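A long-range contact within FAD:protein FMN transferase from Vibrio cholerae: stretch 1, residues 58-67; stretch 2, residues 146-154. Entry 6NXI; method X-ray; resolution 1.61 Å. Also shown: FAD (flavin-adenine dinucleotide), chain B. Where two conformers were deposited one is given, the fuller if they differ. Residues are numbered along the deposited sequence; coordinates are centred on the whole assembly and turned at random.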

# COMPACT_ATOMS: atom_id res chain seq x y z
N GLU A 58 4.39 16.37 -7.89
CA GLU A 58 5.87 16.20 -8.00
C GLU A 58 6.17 14.90 -8.74
O GLU A 58 7.04 14.88 -9.60
N LEU A 59 5.43 13.85 -8.42
CA LEU A 59 5.72 12.56 -9.06
C LEU A 59 5.35 12.62 -10.54
O LEU A 59 6.10 12.05 -11.34
N SER A 60 4.24 13.27 -10.90
CA SER A 60 3.86 13.31 -12.34
C SER A 60 4.87 14.18 -13.08
O SER A 60 5.27 13.82 -14.18
N ARG A 61 5.30 15.26 -12.45
CA ARG A 61 6.33 16.10 -13.10
C ARG A 61 7.61 15.28 -13.30
O ARG A 61 8.29 15.49 -14.35
N PHE A 62 7.98 14.38 -12.38
CA PHE A 62 9.13 13.48 -12.59
C PHE A 62 8.85 12.54 -13.77
O PHE A 62 9.75 12.29 -14.58
N ASN A 63 7.65 11.98 -13.82
CA ASN A 63 7.25 11.08 -14.94
C ASN A 63 7.34 11.87 -16.24
O ASN A 63 7.72 11.23 -17.26
N GLN A 64 7.01 13.16 -16.25
CA GLN A 64 7.04 14.01 -17.48
C GLN A 64 8.47 14.43 -17.81
O GLN A 64 8.72 14.79 -18.99
N HIS A 65 9.39 14.34 -16.86
CA HIS A 65 10.82 14.74 -17.03
C HIS A 65 11.54 13.75 -17.96
O HIS A 65 11.35 12.55 -17.79
N THR A 66 12.36 14.20 -18.93
CA THR A 66 12.95 13.28 -19.96
C THR A 66 14.47 13.09 -19.79
O THR A 66 14.95 11.96 -20.04
N SER A 67 15.17 14.11 -19.24
CA SER A 67 16.63 14.12 -18.94
C SER A 67 17.03 13.01 -17.96
O SER A 67 16.19 12.68 -17.04
N ILE A 146 16.36 6.36 -18.42
CA ILE A 146 15.54 6.32 -19.67
C ILE A 146 14.41 7.33 -19.52
O ILE A 146 13.82 7.47 -18.44
N PRO A 147 14.10 8.07 -20.60
CA PRO A 147 13.10 9.14 -20.57
C PRO A 147 11.66 8.71 -20.26
O PRO A 147 10.93 9.50 -19.74
N GLU A 148 11.28 7.48 -20.60
CA GLU A 148 9.85 7.07 -20.58
C GLU A 148 9.50 6.46 -19.21
O GLU A 148 8.36 5.94 -19.09
N LEU A 149 10.46 6.39 -18.28
CA LEU A 149 10.27 5.73 -16.97
C LEU A 149 9.05 6.38 -16.33
O LEU A 149 8.95 7.60 -16.40
N TYR A 150 8.14 5.59 -15.76
CA TYR A 150 6.92 6.13 -15.13
C TYR A 150 6.77 5.43 -13.78
O TYR A 150 6.55 4.23 -13.73
N VAL A 151 6.99 6.18 -12.71
CA VAL A 151 6.96 5.64 -11.32
C VAL A 151 5.54 5.82 -10.81
O VAL A 151 4.94 6.90 -11.00
N ASP A 152 5.03 4.77 -10.19
CA ASP A 152 3.68 4.67 -9.60
C ASP A 152 3.86 4.34 -8.12
O ASP A 152 4.51 3.32 -7.82
N LEU A 153 3.43 5.23 -7.22
CA LEU A 153 3.56 4.95 -5.79
C LEU A 153 2.22 4.53 -5.19
O LEU A 153 2.09 4.58 -3.98
N SER A 154 1.32 4.00 -6.01
CA SER A 154 -0.03 3.58 -5.53
C SER A 154 0.06 2.54 -4.42
O SER A 154 -0.89 2.41 -3.61

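Stretch 2 enters through a type I turn, Ile146 to Leu149, in which Ile146 and Glu148 point away while Pro147 meets the loop after the helix. There Pro147 CB lies 3.4 Å from Thr66 O, with Thr66 in the p rotamer. Leu149 adds a bridge through its backbone: one water donates to both Leu149 O (3.2 Å) and Asn63 O (2.7 Å), carbonyls that cannot bond each other directly.

Tyr150, chi1 t, lays one ring face over Asn63 ND2, which is 3.6 Å from Tyr150 CE1. A second water accepts from Asn63 ND2 at 3.1 Å, donates to Ser60 OG at 2.7 Å and meets Tyr150 OH weakly at 2.9 Å.

Val151 takes both cross-stretch hydrogen bonds. Asn63, chi1 m, points toward stretch 2 and bonds the Val151 backbone twice: Val151 N donates to Asn63 OD1 (2.8 Å), and Asn63 ND2 donates to Val151 O (3.0 Å). One amide thus serves an extended segment as a neighbouring strand would. Val151, t, points toward the helix, setting CG1 3.8 Å from CD1 of inward-pointing Leu59 (t, p) and CG2 4.1 Å from CE2 of Phe62 (chi1 t), at the ring edge.

Asp152 turns away, its OD2 accepting from FAD O2B at 2.7 Å. Leu153, m then t, brings CG to 4.0 Å from Leu59 CD2.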

# COMPACT_ATOMS: atom_id res chain seq x y z
CB GLU A 58 6.55 15.99 -6.66
CG GLU A 58 6.75 17.19 -5.81
CD GLU A 58 7.93 16.92 -4.90
OE1 GLU A 58 8.00 15.80 -4.30
OE2 GLU A 58 8.79 17.78 -4.81
CB LEU A 59 4.93 11.46 -8.37
CG LEU A 59 5.08 10.08 -8.99
CD1 LEU A 59 6.47 9.56 -8.81
CD2 LEU A 59 4.06 9.12 -8.35
CB SER A 60 2.48 13.77 -12.53
OG SER A 60 1.58 12.78 -12.02
CB ARG A 61 6.51 17.41 -12.32
CG ARG A 61 5.25 18.26 -12.43
CD ARG A 61 5.45 19.61 -11.81
NE ARG A 61 5.02 19.63 -10.43
CZ ARG A 61 5.82 19.72 -9.36
NH1 ARG A 61 7.14 19.78 -9.46
NH2 ARG A 61 5.26 19.72 -8.17
CB PHE A 62 9.50 12.69 -11.34
CG PHE A 62 10.66 11.76 -11.54
CD1 PHE A 62 11.91 12.26 -11.90
CD2 PHE A 62 10.51 10.40 -11.41
CE1 PHE A 62 12.99 11.41 -12.06
CE2 PHE A 62 11.59 9.55 -11.59
CZ PHE A 62 12.84 10.06 -11.91
CB ASN A 63 5.88 10.45 -14.67
CG ASN A 63 5.96 9.48 -13.51
OD1 ASN A 63 7.04 8.99 -13.18
ND2 ASN A 63 4.82 9.21 -12.88
CB GLN A 64 6.12 15.21 -17.33
CG GLN A 64 4.67 14.79 -17.22
CD GLN A 64 3.85 15.79 -16.45
OE1 GLN A 64 4.22 16.97 -16.38
NE2 GLN A 64 2.76 15.33 -15.84
CB HIS A 65 11.40 14.83 -15.62
CG HIS A 65 12.84 15.22 -15.54
ND1 HIS A 65 13.23 16.52 -15.72
CD2 HIS A 65 13.95 14.50 -15.23
CE1 HIS A 65 14.53 16.60 -15.54
NE2 HIS A 65 15.01 15.39 -15.26
CB THR A 66 12.48 13.69 -21.35
OG1 THR A 66 12.74 15.08 -21.55
CG2 THR A 66 11.00 13.42 -21.52
CB SER A 67 17.06 15.44 -18.34
OG SER A 67 16.39 16.54 -18.93
CB ILE A 146 15.03 4.91 -20.04
CG1 ILE A 146 14.17 4.26 -18.95
CG2 ILE A 146 16.18 3.99 -20.42
CD1 ILE A 146 13.41 3.05 -19.43
CB PRO A 147 13.20 9.79 -21.96
CG PRO A 147 13.89 8.77 -22.83
CD PRO A 147 14.77 7.95 -21.91
CB GLU A 148 9.58 6.04 -21.68
CG GLU A 148 9.98 6.50 -23.07
CD GLU A 148 11.42 6.23 -23.50
OE1 GLU A 148 12.25 5.77 -22.66
OE2 GLU A 148 11.72 6.46 -24.72
CB LEU A 149 11.49 5.85 -16.05
CG LEU A 149 11.58 4.77 -14.97
CD1 LEU A 149 12.06 3.45 -15.54
CD2 LEU A 149 12.48 5.21 -13.85
CB TYR A 150 5.73 5.89 -16.05
CG TYR A 150 4.41 6.51 -15.67
CD1 TYR A 150 3.72 6.13 -14.52
CD2 TYR A 150 3.81 7.49 -16.45
CE1 TYR A 150 2.53 6.72 -14.17
CE2 TYR A 150 2.61 8.10 -16.11
CZ TYR A 150 1.94 7.68 -14.97
OH TYR A 150 0.76 8.31 -14.65
CB VAL A 151 7.97 6.40 -10.42
CG1 VAL A 151 7.82 6.00 -8.98
CG2 VAL A 151 9.40 6.19 -10.89
CB ASP A 152 2.97 3.54 -10.32
CG ASP A 152 1.58 3.23 -9.80
OD1 ASP A 152 1.15 3.85 -8.85
OD2 ASP A 152 0.94 2.36 -10.42
CB LEU A 153 4.14 6.18 -5.06
CG LEU A 153 5.51 6.60 -5.61
CD1 LEU A 153 5.98 7.89 -4.93
CD2 LEU A 153 6.52 5.49 -5.43
CB SER A 154 -0.83 3.04 -6.72
OG SER A 154 -1.17 4.12 -7.57
PA FAD B . -1.84 -2.34 -3.40
O1A FAD B . -2.14 -3.79 -3.45
O2A FAD B . -1.34 -1.74 -2.14
O5B FAD B . -0.84 -1.94 -4.57
C5B FAD B . -1.36 -2.14 -5.91
C4B FAD B . -1.11 -0.93 -6.78
O4B FAD B . 0.30 -0.65 -6.93
C3B FAD B . -1.65 -1.13 -8.20
O3B FAD B . -2.98 -0.62 -8.28
C2B FAD B . -0.64 -0.37 -9.06
O2B FAD B . -0.93 1.01 -9.09
C1B FAD B . 0.66 -0.61 -8.31
N9A FAD B . 1.37 -1.83 -8.62
C8A FAD B . 0.91 -2.97 -9.28
N7A FAD B . 1.79 -3.94 -9.26
C5A FAD B . 2.90 -3.43 -8.62
C6A FAD B . 4.16 -3.99 -8.33
N6A FAD B . 4.51 -5.26 -8.61
N1A FAD B . 5.01 -3.21 -7.63
C2A FAD B . 4.66 -1.95 -7.34
N3A FAD B . 3.49 -1.32 -7.56
C4A FAD B . 2.65 -2.13 -8.22
N1 FAD B . -7.08 6.43 -7.78
C2 FAD B . -7.94 7.18 -8.56
O2 FAD B . -8.84 6.61 -9.21
N3 FAD B . -7.86 8.53 -8.61
C4 FAD B . -6.91 9.24 -7.92
O4 FAD B . -6.84 10.46 -8.02
C4X FAD B . -5.98 8.50 -7.12
N5 FAD B . -5.04 9.15 -6.46
C5X FAD B . -4.15 8.42 -5.71
C6 FAD B . -3.13 9.09 -5.01
C7 FAD B . -2.20 8.44 -4.23
C7M FAD B . -1.13 9.22 -3.51
C8 FAD B . -2.30 7.03 -4.11
C8M FAD B . -1.31 6.24 -3.29
C9 FAD B . -3.30 6.35 -4.80
C9A FAD B . -4.25 7.01 -5.60
N10 FAD B . -5.25 6.36 -6.32
C10 FAD B . -6.15 7.07 -7.10
C1' FAD B . -5.43 4.90 -6.18
C2' FAD B . -4.45 4.08 -6.94
O2' FAD B . -4.60 4.29 -8.34
C3' FAD B . -4.69 2.59 -6.64
O3' FAD B . -5.96 2.15 -7.06
C4' FAD B . -4.64 2.24 -5.16
O4' FAD B . -3.59 2.97 -4.55
C5' FAD B . -4.52 0.74 -4.95
O5' FAD B . -4.27 0.51 -3.54
P FAD B . -4.38 -0.96 -2.96
O1P FAD B . -5.58 -1.63 -3.44
O2P FAD B . -4.07 -0.74 -1.50
O3P FAD B . -3.17 -1.59 -3.77
O HOH W 1 2.11 10.60 -13.58
O HOH W 2 6.66 8.89 -18.16